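PDB 1Q5N: 3-carboxy-cis,cis-muconate cycloisomerase from Acinetobacter calcoaceticus, which belongs to the fumarase/aspartase superfamily of lyase-like enzymes and is built as a mostly helical tetramer of identical subunits. Local coordinates for residues N358-Q361 / N362-T366; V314-H317 / E318-G322. All coordinates share one frame; numbering follows the deposited sequence.

Both contacts are local and lie on opposite sides of the chain's centre, their own centres 59 Å apart and their nearest atoms about 46 Å apart. In chain order contact 2 comes first: it is the turn between helix 290-311 and helix 323-351. Helix 323-351 then leads from it toward the other end, and after the short strand 353-354 contact 1 forms within helix 356-364. Each also meets a different neighbour, since contact 2 bonds to the third subunit and packs on the fourth at Leu321, whereas contact 1 meets the second at Cys365 and Thr366. In this superfamily active sites form where several subunits converge, but neither contact can be assigned to one here.

Contact 1: N358-Q361 / N362-T366; sequences NMHQ and NIECT
Asn358 and Asn362 are joined by a regular helical bond, Asn362 N to Asn358 O at 2.9 Å, and one residue further on Ile363 N reaches Met359 O at 3.2 Å. From Ile363 on, helix 356-364 mixes i-to-i+3 with i-to-i+4 bonds: Ile363 N also bonds weakly to His360 O, and Glu364 N makes weak bonds to Gln361 O at 3.0 Å and to His360 O at 3.4 Å. Asn362 sits with CG beside its backbone N (chi1 -60°), which folds the amide back along the helix until CG lies 3.1 Å from Asn358 O. ND2 is equally close to that oxygen but badly angled; its real partners are Glu268 OE2 and Ile266 O, while Asn358 ND2 binds Ala267 O. Asparagine suits both sites, being short enough to stay close to the helix while its N-H groups bind the adjoining segment 266-268 of the same chain. A second face is apolar: Ile363 lays CG1 against Met359 O at 3.3 Å, and both side chains reach strand 151-156, Met359 touching Met152 and Ile363 touching Val151 and Met153. The remaining side is polar. There the side chains of His360 and Glu364, one turn apart, meet only loosely, ring NE2 4.4 Å from Glu364 CG, and Gln361 is likewise exposed. Further along, Cys365 and Thr366 pack on Thr264 of the second subunit. Together these features make a short amphipathic helix packed against the central strand, 151-156, of a small antiparallel sheet, with Asn358 and Asn362 bonded to residues 266-268.

Contact 2: V314-H317 / E318-G322; sequences VQEH and ERSLG
Glu316 and Leu321 are linked by the straightest bond here, Leu321 N to Glu316 OE1 at 3.0 Å with an N-H...O angle of 172°, although the donor arrives from above the carboxylate plane. The bond lies just outside a type II' beta turn from Glu316 to Arg319, closed by Arg319 N to Glu316 O at 3.1 Å. The other carboxylate oxygen, Glu316 OE2, is doubly engaged: a water bridges it to Leu321 O, and Arg256 of the third subunit forms a salt bridge with it. Glutamate is long enough, bent at chi2 (76°), to bring its carboxylate back over the chain. His317 takes the first corner of the turn, where the positive phi of 39° would more usually suit glycine. Its ring crosses the carboxylate of Glu318 obliquely, and Glu318 OE1 lies 3.3 Å from His317 CB. Lys169 of the third subunit is the main polar partner of His317, and with Arg172 of that subunit it forms salt bridges to Glu318 OE2, which probably balance its charge. Arg319 turns the other way, to Gln111 and Ala199 O. Closer to helix 323-351, Gln315 and Ser320 face each other, CB to CB at 3.4 Å. A water joins Gln315 OE1 to Ser320 N, while Gln315 NE2 binds Ser312 O. Leu321 packs on Trp157 of the third subunit and Ser259 of the fourth, and Gly322, at the N-cap, adopts backbone angles that demand glycine. The small serine hydroxyl fits two tasks: Ser320 OG takes the N-H of Trp324 in the helix's first turn and gives a weak bond to Gln315 OE1 at 3.0 Å.

Contact 1: N358-Q361 / N362-T366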
loop_
_atom_site.group_PDB
_atom_site.type_symbol
_atom_site.label_atom_id
_atom_site.label_comp_id
_atom_site.label_asym_id
_atom_site.label_seq_id
_atom_site.Cartn_x
_atom_site.Cartn_y
_atom_site.Cartn_z
ATOM N N ASN A 358 14.258 -2.935 37.879
ATOM C CA ASN A 358 14.528 -2.002 36.779
ATOM C C ASN A 358 13.337 -1.053 36.629
ATOM O O ASN A 358 13.524 0.135 36.410
ATOM C CB ASN A 358 14.828 -2.770 35.492
ATOM C CG ASN A 358 16.215 -3.384 35.538
ATOM O OD1 ASN A 358 17.046 -2.924 36.317
ATOM N ND2 ASN A 358 16.480 -4.396 34.722
ATOM N N MET A 359 12.119 -1.555 36.813
ATOM C CA MET A 359 10.967 -0.663 36.729
ATOM C C MET A 359 11.041 0.396 37.822
ATOM O O MET A 359 10.754 1.590 37.590
ATOM C CB MET A 359 9.667 -1.430 36.872
ATOM C CG MET A 359 9.340 -2.250 35.668
ATOM S SD MET A 359 7.826 -3.261 35.913
ATOM C CE MET A 359 7.422 -3.839 34.219
ATOM N N HIS A 360 11.453 -0.039 39.016
ATOM C CA HIS A 360 11.555 0.877 40.159
ATOM C C HIS A 360 12.647 1.896 39.873
ATOM O O HIS A 360 12.451 3.090 40.056
ATOM C CB HIS A 360 11.873 0.117 41.458
ATOM C CG HIS A 360 12.273 1.031 42.579
ATOM N ND1 HIS A 360 11.352 1.800 43.274
ATOM C CD2 HIS A 360 13.499 1.436 43.007
ATOM C CE1 HIS A 360 11.996 2.641 44.067
ATOM N NE2 HIS A 360 13.297 2.444 43.923
ATOM N N GLN A 361 13.803 1.410 39.437
ATOM C CA GLN A 361 14.898 2.280 39.053
ATOM C C GLN A 361 14.585 3.289 37.963
ATOM O O GLN A 361 15.041 4.402 38.048
ATOM C CB GLN A 361 16.065 1.493 38.526
ATOM C CG GLN A 361 16.875 0.911 39.602
ATOM C CD GLN A 361 18.349 0.924 39.244
ATOM O OE1 GLN A 361 18.711 1.054 38.046
ATOM N NE2 GLN A 361 19.222 0.782 40.269
ATOM N N ASN A 362 13.832 2.927 36.928
ATOM C CA ASN A 362 13.619 3.897 35.899
ATOM C C ASN A 362 12.674 4.963 36.401
ATOM O O ASN A 362 12.698 6.099 35.911
ATOM C CB ASN A 362 13.141 3.202 34.612
ATOM C CG ASN A 362 14.166 2.197 34.119
ATOM O OD1 ASN A 362 15.387 2.409 34.331
ATOM N ND2 ASN A 362 13.707 1.092 33.487
ATOM N N ILE A 363 11.846 4.624 37.397
ATOM C CA ILE A 363 10.965 5.636 37.970
ATOM C C ILE A 363 11.846 6.714 38.687
ATOM O O ILE A 363 11.468 7.902 38.753
ATOM C CB ILE A 363 9.988 5.016 39.003
ATOM C CG1 ILE A 363 8.880 4.232 38.297
ATOM C CG2 ILE A 363 9.363 6.092 39.897
ATOM C CD1 ILE A 363 8.110 3.310 39.284
ATOM N N GLU A 364 13.013 6.323 39.203
ATOM C CA GLU A 364 13.850 7.308 39.909
ATOM C C GLU A 364 14.708 8.158 38.993
ATOM O O GLU A 364 15.321 9.120 39.416
ATOM C CB GLU A 364 14.708 6.625 40.992
ATOM C CG GLU A 364 13.908 6.478 42.319
ATOM C CD GLU A 364 13.413 7.856 42.833
ATOM O OE1 GLU A 364 14.293 8.741 42.955
ATOM O OE2 GLU A 364 12.189 8.085 43.101
ATOM N N CYS A 365 14.695 7.822 37.715
ATOM C CA CYS A 365 15.464 8.514 36.696
ATOM C C CYS A 365 15.435 10.073 36.706
ATOM O O CYS A 365 16.471 10.725 36.571
ATOM C CB CYS A 365 14.992 7.965 35.342
ATOM S SG CYS A 365 16.027 8.345 34.034
ATOM N N THR A 366 14.266 10.684 36.832
ATOM C CA THR A 366 14.215 12.158 36.850
ATOM C C THR A 366 14.301 12.758 38.271
ATOM O O THR A 366 14.007 13.930 38.476
ATOM C CB THR A 366 12.909 12.707 36.172
ATOM O OG1 THR A 366 11.750 12.221 36.879
ATOM C CG2 THR A 366 12.862 12.296 34.704
#

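Contact 2: V314-H317 / E318-G322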
loop_
_atom_site.group_PDB
_atom_site.type_symbol
_atom_site.label_atom_id
_atom_site.label_comp_id
_atom_site.label_asym_id
_atom_site.label_seq_id
_atom_site.Cartn_x
_atom_site.Cartn_y
_atom_site.Cartn_z
ATOM N N VAL A 314 -12.079 -4.298 -7.459
ATOM C CA VAL A 314 -12.480 -3.788 -8.772
ATOM C C VAL A 314 -12.362 -4.939 -9.787
ATOM O O VAL A 314 -11.281 -5.205 -10.303
ATOM C CB VAL A 314 -11.618 -2.544 -9.156
ATOM C CG1 VAL A 314 -12.118 -1.981 -10.509
ATOM C CG2 VAL A 314 -11.745 -1.455 -8.051
ATOM N N GLN A 315 -13.489 -5.602 -10.059
ATOM C CA GLN A 315 -13.506 -6.787 -10.916
ATOM C C GLN A 315 -14.423 -6.580 -12.113
ATOM O O GLN A 315 -15.533 -6.060 -11.959
ATOM C CB GLN A 315 -14.009 -8.007 -10.116
ATOM C CG GLN A 315 -13.339 -8.252 -8.767
ATOM C CD GLN A 315 -12.836 -9.699 -8.610
ATOM O OE1 GLN A 315 -13.350 -10.597 -9.267
ATOM N NE2 GLN A 315 -11.829 -9.920 -7.728
ATOM N N GLU A 316 -13.980 -6.992 -13.293
ATOM C CA GLU A 316 -14.809 -6.845 -14.499
ATOM C C GLU A 316 -16.015 -7.795 -14.601
ATOM O O GLU A 316 -15.884 -9.016 -14.499
ATOM C CB GLU A 316 -14.004 -7.040 -15.799
ATOM C CG GLU A 316 -12.910 -6.011 -16.055
ATOM C CD GLU A 316 -11.677 -6.262 -15.178
ATOM O OE1 GLU A 316 -11.559 -7.355 -14.554
ATOM O OE2 GLU A 316 -10.831 -5.350 -15.114
ATOM N N HIS A 317 -17.180 -7.202 -14.806
ATOM C CA HIS A 317 -18.395 -7.953 -15.067
ATOM C C HIS A 317 -18.612 -9.232 -14.297
ATOM O O HIS A 317 -18.690 -9.188 -13.090
ATOM C CB HIS A 317 -18.494 -8.261 -16.574
ATOM C CG HIS A 317 -18.662 -7.039 -17.427
ATOM N ND1 HIS A 317 -19.682 -6.122 -17.219
ATOM C CD2 HIS A 317 -17.970 -6.596 -18.516
ATOM C CE1 HIS A 317 -19.609 -5.165 -18.146
ATOM N NE2 HIS A 317 -18.583 -5.429 -18.942
ATOM N N GLU A 318 -18.675 -10.364 -15.004
ATOM C CA GLU A 318 -18.960 -11.629 -14.375
ATOM C C GLU A 318 -17.754 -12.475 -13.989
ATOM O O GLU A 318 -17.913 -13.541 -13.413
ATOM C CB GLU A 318 -19.923 -12.455 -15.271
ATOM C CG GLU A 318 -21.378 -11.920 -15.304
ATOM C CD GLU A 318 -21.485 -10.445 -15.802
ATOM O OE1 GLU A 318 -21.169 -10.187 -17.001
ATOM O OE2 GLU A 318 -21.877 -9.556 -14.984
ATOM N N ARG A 319 -16.554 -12.036 -14.334
ATOM C CA ARG A 319 -15.350 -12.765 -13.931
ATOM C C ARG A 319 -14.222 -11.855 -14.377
ATOM O O ARG A 319 -14.117 -11.506 -15.573
ATOM C CB ARG A 319 -15.247 -14.152 -14.561
ATOM C CG ARG A 319 -13.983 -14.915 -14.082
ATOM C CD ARG A 319 -14.203 -16.456 -14.086
ATOM N NE ARG A 319 -15.431 -16.720 -13.330
ATOM C CZ ARG A 319 -16.587 -17.180 -13.842
ATOM N NH1 ARG A 319 -16.721 -17.487 -15.137
ATOM N NH2 ARG A 319 -17.654 -17.228 -13.059
ATOM N N SER A 320 -13.418 -11.448 -13.395
ATOM C CA SER A 320 -12.370 -10.509 -13.627
ATOM C C SER A 320 -11.082 -11.058 -14.198
ATOM O O SER A 320 -10.796 -12.230 -14.119
ATOM C CB SER A 320 -12.036 -9.739 -12.342
ATOM O OG SER A 320 -11.356 -10.587 -11.467
ATOM N N LEU A 321 -10.308 -10.128 -14.731
ATOM C CA LEU A 321 -9.019 -10.372 -15.338
ATOM C C LEU A 321 -7.961 -9.738 -14.450
ATOM O O LEU A 321 -7.717 -8.548 -14.568
ATOM C CB LEU A 321 -9.028 -9.653 -16.671
ATOM C CG LEU A 321 -8.392 -10.349 -17.816
ATOM C CD1 LEU A 321 -8.815 -11.811 -17.812
ATOM C CD2 LEU A 321 -8.856 -9.632 -19.052
ATOM N N GLY A 322 -7.321 -10.496 -13.578
ATOM C CA GLY A 322 -6.287 -9.898 -12.738
ATOM C C GLY A 322 -6.614 -9.768 -11.246
ATOM O O GLY A 322 -5.936 -10.359 -10.417
HETATM O O HOH W 1 -14.096 -12.795 -10.889
HETATM O O HOH W 2 -8.248 -6.140 -15.569
#